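Local coordinates for transcobalamin-1 (PDB 4KKI), which binds vitamin B12 with femtomolar affinity, sequestering it for transport and protecting it from the acid of the stomach, at residues Q146-V151 with A189-A194; E246-L251 with L291-G296. All coordinates share one frame; numbering follows the deposited sequence.

Contact 1 (Q146-V151 with A189-A194)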
loop_
_atom_site.group_PDB
_atom_site.type_symbol
_atom_site.label_atom_id
_atom_site.label_comp_id
_atom_site.label_asym_id
_atom_site.label_seq_id
_atom_site.Cartn_x
_atom_site.Cartn_y
_atom_site.Cartn_z
ATOM N N GLN A 146 7.664 -0.308 -2.266
ATOM C CA GLN A 146 8.489 0.560 -1.432
ATOM C C GLN A 146 9.566 1.250 -2.260
ATOM O O GLN A 146 9.881 2.419 -2.036
ATOM C CB GLN A 146 9.126 -0.223 -0.282
ATOM C CG GLN A 146 8.117 -0.815 0.687
ATOM C CD GLN A 146 8.736 -1.220 2.009
ATOM O OE1 GLN A 146 9.787 -0.711 2.399
ATOM N NE2 GLN A 146 8.083 -2.139 2.709
ATOM N N LEU A 147 10.121 0.522 -3.223
ATOM C CA LEU A 147 11.124 1.080 -4.119
ATOM C C LEU A 147 10.546 2.271 -4.873
ATOM O O LEU A 147 11.239 3.260 -5.121
ATOM C CB LEU A 147 11.606 0.022 -5.111
ATOM C CG LEU A 147 12.971 0.278 -5.747
ATOM C CD1 LEU A 147 14.076 0.083 -4.719
ATOM C CD2 LEU A 147 13.184 -0.624 -6.946
ATOM N N SER A 148 9.268 2.171 -5.227
ATOM C CA SER A 148 8.574 3.256 -5.909
ATOM C C SER A 148 8.330 4.401 -4.940
ATOM O O SER A 148 8.471 5.570 -5.298
ATOM C CB SER A 148 7.244 2.766 -6.484
ATOM O OG SER A 148 7.440 1.694 -7.386
ATOM N N LEU A 149 7.955 4.055 -3.713
ATOM C CA LEU A 149 7.809 5.047 -2.654
ATOM C C LEU A 149 9.123 5.798 -2.451
ATOM O O LEU A 149 9.126 7.011 -2.246
ATOM C CB LEU A 149 7.370 4.385 -1.344
ATOM C CG LEU A 149 5.892 4.026 -1.185
ATOM C CD1 LEU A 149 5.662 3.232 0.095
ATOM C CD2 LEU A 149 5.044 5.283 -1.188
ATOM N N ASP A 150 10.235 5.070 -2.523
ATOM C CA ASP A 150 11.557 5.666 -2.340
ATOM C C ASP A 150 11.865 6.707 -3.407
ATOM O O ASP A 150 12.235 7.839 -3.094
ATOM C CB ASP A 150 12.639 4.586 -2.345
ATOM C CG ASP A 150 12.495 3.612 -1.197
ATOM O OD1 ASP A 150 11.915 3.994 -0.160
ATOM O OD2 ASP A 150 12.957 2.460 -1.337
ATOM N N VAL A 151 11.716 6.313 -4.667
ATOM C CA VAL A 151 11.968 7.214 -5.783
ATOM C C VAL A 151 11.033 8.419 -5.727
ATOM O O VAL A 151 11.456 9.552 -5.957
ATOM C CB VAL A 151 11.814 6.490 -7.135
ATOM C CG1 VAL A 151 11.981 7.467 -8.291
ATOM C CG2 VAL A 151 12.822 5.357 -7.241
ATOM N N ALA A 189 0.897 0.942 -9.741
ATOM C CA ALA A 189 0.348 2.276 -9.535
ATOM C C ALA A 189 1.362 3.192 -8.865
ATOM O O ALA A 189 1.561 4.329 -9.295
ATOM C CB ALA A 189 -0.936 2.209 -8.713
ATOM N N MET A 190 2.007 2.696 -7.813
ATOM C CA MET A 190 2.995 3.497 -7.103
ATOM C C MET A 190 4.204 3.775 -7.994
ATOM O O MET A 190 4.800 4.852 -7.929
ATOM C CB MET A 190 3.424 2.826 -5.795
ATOM C CG MET A 190 4.164 3.766 -4.839
ATOM S SD MET A 190 3.172 5.199 -4.351
ATOM C CE MET A 190 1.841 4.402 -3.453
ATOM N N ALA A 191 4.554 2.804 -8.835
ATOM C CA ALA A 191 5.642 2.980 -9.794
ATOM C C ALA A 191 5.304 4.087 -10.787
ATOM O O ALA A 191 6.140 4.935 -11.092
ATOM C CB ALA A 191 5.930 1.676 -10.524
ATOM N N VAL A 192 4.069 4.078 -11.281
ATOM C CA VAL A 192 3.597 5.122 -12.183
ATOM C C VAL A 192 3.695 6.504 -11.544
ATOM O O VAL A 192 4.124 7.462 -12.188
ATOM C CB VAL A 192 2.149 4.859 -12.642
ATOM C CG1 VAL A 192 1.543 6.109 -13.262
ATOM C CG2 VAL A 192 2.113 3.698 -13.625
ATOM N N LEU A 193 3.310 6.604 -10.276
ATOM C CA LEU A 193 3.376 7.880 -9.567
ATOM C C LEU A 193 4.824 8.335 -9.428
ATOM O O LEU A 193 5.131 9.520 -9.576
ATOM C CB LEU A 193 2.724 7.770 -8.186
ATOM C CG LEU A 193 1.206 7.579 -8.162
ATOM C CD1 LEU A 193 0.734 7.270 -6.754
ATOM C CD2 LEU A 193 0.504 8.816 -8.701
ATOM N N ALA A 194 5.707 7.381 -9.152
ATOM C CA ALA A 194 7.129 7.668 -8.998
ATOM C C ALA A 194 7.759 8.074 -10.326
ATOM O O ALA A 194 8.451 9.088 -10.408
ATOM C CB ALA A 194 7.851 6.462 -8.413
#
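Met190 lies across from Ser148 and Leu149. Its CG stands anti to the backbone N (chi1 -165°), which sets the CG methylene over the flank of the 146-151 helix, 3.6 Å from Ser148 CB. Two further bends in the chain, at chi2 and chi3, then fold the thioether along to Leu149, where Met190 SD comes within 3.7 Å of Leu149 CD2. The two side chains meet at a slant, branch tip against sulfur, and Met190 CE touches the same methyl a little farther off. Cutting the residue back to alanine would probably open a gap beside Leu149 CD2, leaving a side chain that also borders cyanocobalamin freer to turn.

One residue on, Ala191 is the residue whose CA comes nearest across the contact, 4.9 Å from Ser148 CA. Here Ser148 OG rests 3.3 Å from Ala191 CA as a plain packing contact. The hydroxyl's hydrogen-bond partner is Tyr144 O, one turn back in its own helix, so toward Ala191 it offers only packing. The two helices belong to the alpha6-alpha6 barrel of the cobalamin-binding alpha domain and run almost parallel, 17° apart, with axes closing to 8.2 Å.

At Ala194 the CB methyl faces the partner helix and sits 3.3 Å from Ser148 O, a close fit made possible by small residues. Its other neighbour is Val151, whose CB is 4.2 Å from Ala194 CB. Phe170, from a loop, packs on both Ser148 and Val151.

Contact 2 (E246-L251 with L291-G296)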
loop_
_atom_site.group_PDB
_atom_site.type_symbol
_atom_site.label_atom_id
_atom_site.label_comp_id
_atom_site.label_asym_id
_atom_site.label_seq_id
_atom_site.Cartn_x
_atom_site.Cartn_y
_atom_site.Cartn_z
ATOM N N GLU A 246 -5.210 3.839 -5.154
ATOM C CA GLU A 246 -3.926 4.284 -5.670
ATOM C C GLU A 246 -3.810 4.043 -7.174
ATOM O O GLU A 246 -3.041 4.716 -7.857
ATOM C CB GLU A 246 -2.776 3.646 -4.887
ATOM C CG GLU A 246 -2.791 4.034 -3.408
ATOM C CD GLU A 246 -1.552 3.594 -2.649
ATOM O OE1 GLU A 246 -0.981 2.535 -2.983
ATOM O OE2 GLU A 246 -1.147 4.318 -1.713
ATOM N N ALA A 247 -4.595 3.103 -7.694
ATOM C CA ALA A 247 -4.668 2.918 -9.138
ATOM C C ALA A 247 -5.287 4.156 -9.783
ATOM O O ALA A 247 -4.832 4.608 -10.833
ATOM C CB ALA A 247 -5.459 1.668 -9.489
ATOM N N MET A 248 -6.318 4.703 -9.141
ATOM C CA MET A 248 -6.945 5.940 -9.599
ATOM C C MET A 248 -5.939 7.092 -9.642
ATOM O O MET A 248 -5.912 7.857 -10.605
ATOM C CB MET A 248 -8.143 6.317 -8.716
ATOM C CG MET A 248 -9.321 5.346 -8.783
ATOM S SD MET A 248 -10.650 5.755 -7.625
ATOM C CE MET A 248 -11.209 7.324 -8.282
ATOM N N GLN A 249 -5.114 7.205 -8.601
ATOM C CA GLN A 249 -4.062 8.219 -8.564
ATOM C C GLN A 249 -3.151 8.095 -9.775
ATOM O O GLN A 249 -2.859 9.084 -10.451
ATOM C CB GLN A 249 -3.212 8.094 -7.297
ATOM C CG GLN A 249 -3.905 8.487 -6.011
ATOM C CD GLN A 249 -2.931 8.597 -4.853
ATOM O OE1 GLN A 249 -1.816 9.095 -5.014
ATOM N NE2 GLN A 249 -3.342 8.120 -3.684
ATOM N N ALA A 250 -2.700 6.873 -10.038
ATOM C CA ALA A 250 -1.818 6.601 -11.167
ATOM C C ALA A 250 -2.466 6.998 -12.492
ATOM O O ALA A 250 -1.815 7.581 -13.357
ATOM C CB ALA A 250 -1.419 5.135 -11.184
ATOM N N LEU A 251 -3.751 6.688 -12.642
ATOM C CA LEU A 251 -4.478 7.031 -13.860
ATOM C C LEU A 251 -4.781 8.528 -13.938
ATOM O O LEU A 251 -4.876 9.090 -15.032
ATOM C CB LEU A 251 -5.770 6.215 -13.976
ATOM C CG LEU A 251 -5.609 4.698 -14.128
ATOM C CD1 LEU A 251 -6.966 4.024 -14.238
ATOM C CD2 LEU A 251 -4.741 4.356 -15.334
ATOM N N LEU A 291 -8.460 7.354 0.249
ATOM C CA LEU A 291 -8.995 8.706 0.429
ATOM C C LEU A 291 -8.547 9.793 -0.570
ATOM O O LEU A 291 -9.396 10.508 -1.103
ATOM C CB LEU A 291 -8.786 9.185 1.875
ATOM C CG LEU A 291 -9.289 10.596 2.190
ATOM C CD1 LEU A 291 -10.802 10.674 2.029
ATOM C CD2 LEU A 291 -8.864 11.031 3.592
ATOM N N PRO A 292 -7.226 9.937 -0.816
ATOM C CA PRO A 292 -6.784 11.047 -1.677
ATOM C C PRO A 292 -7.443 11.076 -3.057
ATOM O O PRO A 292 -7.907 12.133 -3.491
ATOM C CB PRO A 292 -5.281 10.798 -1.818
ATOM C CG PRO A 292 -4.910 10.088 -0.567
ATOM C CD PRO A 292 -6.076 9.191 -0.268
ATOM N N ALA A 293 -7.488 9.928 -3.725
ATOM C CA ALA A 293 -8.065 9.838 -5.061
ATOM C C ALA A 293 -9.537 10.234 -5.074
ATOM O O ALA A 293 -10.002 10.880 -6.010
ATOM C CB ALA A 293 -7.884 8.438 -5.627
ATOM N N LEU A 294 -10.267 9.859 -4.026
ATOM C CA LEU A 294 -11.694 10.168 -3.945
ATOM C C LEU A 294 -11.936 11.672 -3.851
ATOM O O LEU A 294 -13.048 12.151 -4.077
ATOM C CB LEU A 294 -12.330 9.459 -2.749
ATOM C CG LEU A 294 -12.114 7.946 -2.685
ATOM C CD1 LEU A 294 -12.759 7.367 -1.438
ATOM C CD2 LEU A 294 -12.652 7.272 -3.936
ATOM N N MET A 295 -10.883 12.408 -3.512
ATOM C CA MET A 295 -10.959 13.854 -3.392
ATOM C C MET A 295 -10.208 14.502 -4.544
ATOM O O MET A 295 -9.943 15.702 -4.528
ATOM C CB MET A 295 -10.350 14.307 -2.067
ATOM C CG MET A 295 -11.095 15.442 -1.412
ATOM S SD MET A 295 -12.453 14.820 -0.415
ATOM C CE MET A 295 -11.534 14.037 0.907
ATOM N N GLY A 296 -9.853 13.692 -5.537
ATOM C CA GLY A 296 -9.188 14.187 -6.730
ATOM C C GLY A 296 -7.732 14.536 -6.497
ATOM O O GLY A 296 -7.163 15.374 -7.196
HETATM O O HOH W 1 -5.864 7.346 -3.354
#
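Gln249 and Met248 both carry CG anti to their own carbonyl carbon (chi1 -70° and -66°), and both chains stay extended at chi2. In Gln249 this brings the amide end up to the proline. Gln249 NE2 lies 3.8 Å from Pro292 CB and only slightly farther from Pro292 CG, the side chain passing the ring at a slant. In Met248 it carries SD to a loose 4.5 Å from Leu294 CD2, and the bend at chi3 turns only the terminal CE. Between these two arms sits the Ala293 methyl, pointing at the other helix: Ala293 CB is 3.8 Å from Met248 CB and 4.0 Å from Gln249 CG.

A single water ties the polar parts together. It accepts from Gln249 NE2 at 2.7 Å and from Ala293 N at 3.1 Å. The 284-294 helix is kinked here: proline has no N-H to give, and the N-H of Ala293 makes no bond to the preceding turn, so the water stands in for the carbonyl oxygen that a regular helix would offer it. The helix then ends in a Schellman motif built on the carbonyls of these same residues, Gly296 N bonding to Ala293 O and Lys297 N to Pro292 O, with Gly296 as the C-prime residue at positive phi.

The join packs two helices of the alpha-domain barrel, with helix 265-277 touching both Met248 and Leu294. The other end of the Gln249 amide, OE1, accepts from Phe299 N, so both of its polar atoms are engaged and the amide's rotation is likely to be fixed. Methyl and methylene packing thus closes the interface, while one water satisfies a buried backbone N-H released by the kink.

Contacts 1 and 2 have centres 14 Å apart and are joined directly, because helix 185-203 of contact 1 also packs on helix 244-252 of contact 2. At this seam the touches are packing: Ala189 CB comes to 3.4 Å from Glu246 O, Met190 CE to 3.4 Å from Glu246 OE1, and Leu193 CD1 to 3.6 Å from Gln249 OE1. Contact 1 is nearer the vitamin: the Leu149 side chain is about 4 Å from cyanocobalamin and Gln146 NE2 hydrogen-bonds to it, whereas the Gln249 side chain stands about 10 Å away. Glu246, on the same helix as Met248 and Gln249, ties that helix to the pocket, bonding through OE1 to the hydroxyl of Tyr145, a cobalamin-binding residue.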